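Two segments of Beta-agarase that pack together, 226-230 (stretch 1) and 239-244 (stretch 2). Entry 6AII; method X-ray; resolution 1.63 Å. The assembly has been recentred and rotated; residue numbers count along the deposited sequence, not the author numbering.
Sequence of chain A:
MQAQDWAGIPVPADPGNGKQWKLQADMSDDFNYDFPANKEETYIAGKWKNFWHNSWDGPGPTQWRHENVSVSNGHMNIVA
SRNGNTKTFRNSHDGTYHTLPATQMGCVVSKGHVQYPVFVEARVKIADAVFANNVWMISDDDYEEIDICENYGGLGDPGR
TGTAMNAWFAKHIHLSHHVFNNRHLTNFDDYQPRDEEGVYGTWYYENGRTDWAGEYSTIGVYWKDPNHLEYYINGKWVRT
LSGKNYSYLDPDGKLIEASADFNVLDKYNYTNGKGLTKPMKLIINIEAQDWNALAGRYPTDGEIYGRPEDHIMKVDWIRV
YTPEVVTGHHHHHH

Stretch 1 226-230: PNHLE
Stretch 2, residues 239-244: RTLSGK

Residues 228-230 and 239-242 are neighbouring antiparallel strands of one sheet. Their axes approach to 4.7 Å, and their N-to-C directions differ by 179°. Thr240 lies across from Glu230, Leu241 from Leu229, and Ser242 from His228. The CA-CA distances are 4.3 Å for Glu230-Thr240, 5.3 Å for Leu229-Leu241 and 4.4 Å for His228-Ser242. The wide pair is hydrogen-bonded and the two narrow pairs are not. Together the stretches bury 333 Å².

Arg239 is extended, with phi/psi -164/140. Its side chain takes chi1 to chi3 all t and chi4 75°. The CA-CB bond points sideways, but the end leads away, and the guanidinium is bonded elsewhere in the structure. Its contribution here is backbone: Arg239 O accepts a CA-H...O contact from Glu230 CA at 3.3 Å.

Thr240 (-133/137, chi1 m) shares a sheet face with Ser242, His228 and Glu230. Thr240 CA lies 3.2 Å from Leu229 O, another CA-H...O contact. Thr240 OG1 is 3.5 Å from Glu230 CG, and Thr240 CG2 packs 3.8 Å from His228 CE1. Glu230 (-127/137) has chi1 m, chi2 t and chi3 -5°.

Leu241 (-115/128, chi1 -87°, chi2 p) turns to the opposite face, with Leu229 (-130/137, chi1 m, chi2 t). Both leucines are buried. Leu241 N donates to Leu229 O, and Leu229 N donates to Leu241 O, each at 2.9 Å. This reciprocal pair closes the small ring typical of a hydrogen-bonded antiparallel site. Leu241 O also receives a CA-H...O contact from His228 CA at 3.3 Å and lies over one face of the His228 ring.

Ser242 (-145/99, chi1 t) meets His228 (-153/117, chi1 t, chi2 104°) side chain to side chain. Ser242 OG sits at the ring edge, near its plane, and hydrogen-bonds His228 ND1 at 2.8 Å. On the other ring nitrogen, His228 NE2 donates to Glu230 OE2 at 2.7 Å. The imidazole thus links the serine across the strands to the carboxylate two residues along its own strand. Ser242 CA approaches Asn227 O to 3.3 Å.

Gly243 leaves the strand with phi/psi 64/-113; the positive phi favours glycine. Gly243 N donates to Asn227 O at 2.9 Å, extending the pairing just past the strand ends. Asn227 is at -122/33, with chi1 m and chi2 -76°.

Lys244 (-101/0, chi1 m, then t throughout) is exposed and makes no contact with stretch 1. Pro226 (-64/-15, C-gamma exo) likewise stays clear of stretch 2.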

# COMPACT_ATOMS: atom_id res chain seq x y z
N PRO A 226 -4.32 -17.27 -9.29
CA PRO A 226 -3.10 -17.39 -8.54
C PRO A 226 -1.84 -17.01 -9.33
O PRO A 226 -0.82 -16.83 -8.68
CB PRO A 226 -3.05 -18.87 -8.07
CG PRO A 226 -4.53 -19.21 -8.03
CD PRO A 226 -5.08 -18.55 -9.26
N ASN A 227 -1.92 -16.92 -10.65
CA ASN A 227 -0.77 -16.53 -11.44
C ASN A 227 -1.09 -15.27 -12.28
O ASN A 227 -0.56 -15.12 -13.38
CB ASN A 227 -0.32 -17.68 -12.35
CG ASN A 227 0.33 -18.76 -11.51
OD1 ASN A 227 1.47 -18.61 -11.08
ND2 ASN A 227 -0.46 -19.78 -11.16
N HIS A 228 -1.92 -14.36 -11.78
CA HIS A 228 -2.34 -13.21 -12.61
C HIS A 228 -2.69 -12.01 -11.71
O HIS A 228 -3.73 -12.04 -11.00
CB HIS A 228 -3.47 -13.58 -13.56
CG HIS A 228 -3.73 -12.53 -14.60
ND1 HIS A 228 -3.34 -12.65 -15.90
CD2 HIS A 228 -4.37 -11.34 -14.54
CE1 HIS A 228 -3.73 -11.60 -16.62
NE2 HIS A 228 -4.37 -10.77 -15.79
N LEU A 229 -1.91 -10.92 -11.86
CA LEU A 229 -2.18 -9.68 -11.14
C LEU A 229 -2.17 -8.52 -12.16
O LEU A 229 -1.33 -8.51 -13.08
CB LEU A 229 -1.05 -9.40 -10.16
CG LEU A 229 -0.85 -10.33 -8.99
CD1 LEU A 229 0.38 -9.85 -8.21
CD2 LEU A 229 -2.07 -10.37 -8.11
N GLU A 230 -3.14 -7.62 -12.01
CA GLU A 230 -3.15 -6.43 -12.84
C GLU A 230 -3.25 -5.22 -11.94
O GLU A 230 -4.04 -5.19 -11.00
CB GLU A 230 -4.35 -6.35 -13.80
CG GLU A 230 -4.45 -7.57 -14.72
CD GLU A 230 -5.73 -7.64 -15.53
OE1 GLU A 230 -6.64 -6.79 -15.33
OE2 GLU A 230 -5.85 -8.63 -16.31
N ARG A 239 0.03 -2.28 -15.42
CA ARG A 239 0.99 -3.37 -15.29
C ARG A 239 0.21 -4.67 -15.13
O ARG A 239 -0.83 -4.69 -14.42
CB ARG A 239 1.82 -3.20 -14.01
CG ARG A 239 2.87 -4.27 -13.71
CD ARG A 239 3.79 -3.79 -12.60
NE ARG A 239 4.91 -4.72 -12.43
CZ ARG A 239 5.96 -4.85 -13.23
NH1 ARG A 239 6.17 -3.99 -14.22
NH2 ARG A 239 6.84 -5.82 -12.96
N THR A 240 0.70 -5.72 -15.77
CA THR A 240 0.13 -7.09 -15.59
C THR A 240 1.31 -8.05 -15.38
O THR A 240 2.33 -7.95 -16.08
CB THR A 240 -0.62 -7.56 -16.83
OG1 THR A 240 -1.83 -6.79 -16.89
CG2 THR A 240 -0.97 -9.04 -16.76
N LEU A 241 1.18 -8.95 -14.43
CA LEU A 241 2.05 -10.15 -14.33
C LEU A 241 1.12 -11.36 -14.56
O LEU A 241 0.10 -11.45 -13.92
CB LEU A 241 2.66 -10.25 -12.94
CG LEU A 241 3.97 -9.49 -12.71
CD1 LEU A 241 3.76 -8.01 -12.84
CD2 LEU A 241 4.63 -9.79 -11.36
N SER A 242 1.53 -12.23 -15.48
CA SER A 242 0.66 -13.36 -15.88
C SER A 242 1.53 -14.58 -16.21
O SER A 242 2.10 -14.63 -17.30
CB SER A 242 -0.19 -13.02 -17.06
OG SER A 242 -1.26 -13.98 -17.13
N GLY A 243 1.66 -15.49 -15.25
CA GLY A 243 2.54 -16.70 -15.48
C GLY A 243 4.00 -16.33 -15.67
O GLY A 243 4.61 -15.80 -14.74
N LYS A 244 4.53 -16.55 -16.89
CA LYS A 244 5.90 -16.25 -17.16
C LYS A 244 6.02 -14.93 -17.90
O LYS A 244 7.15 -14.50 -18.21
CB LYS A 244 6.55 -17.35 -18.02
CG LYS A 244 6.54 -18.71 -17.36
CD LYS A 244 7.34 -19.71 -18.20
CE LYS A 244 7.41 -21.03 -17.48
NZ LYS A 244 8.32 -21.95 -18.20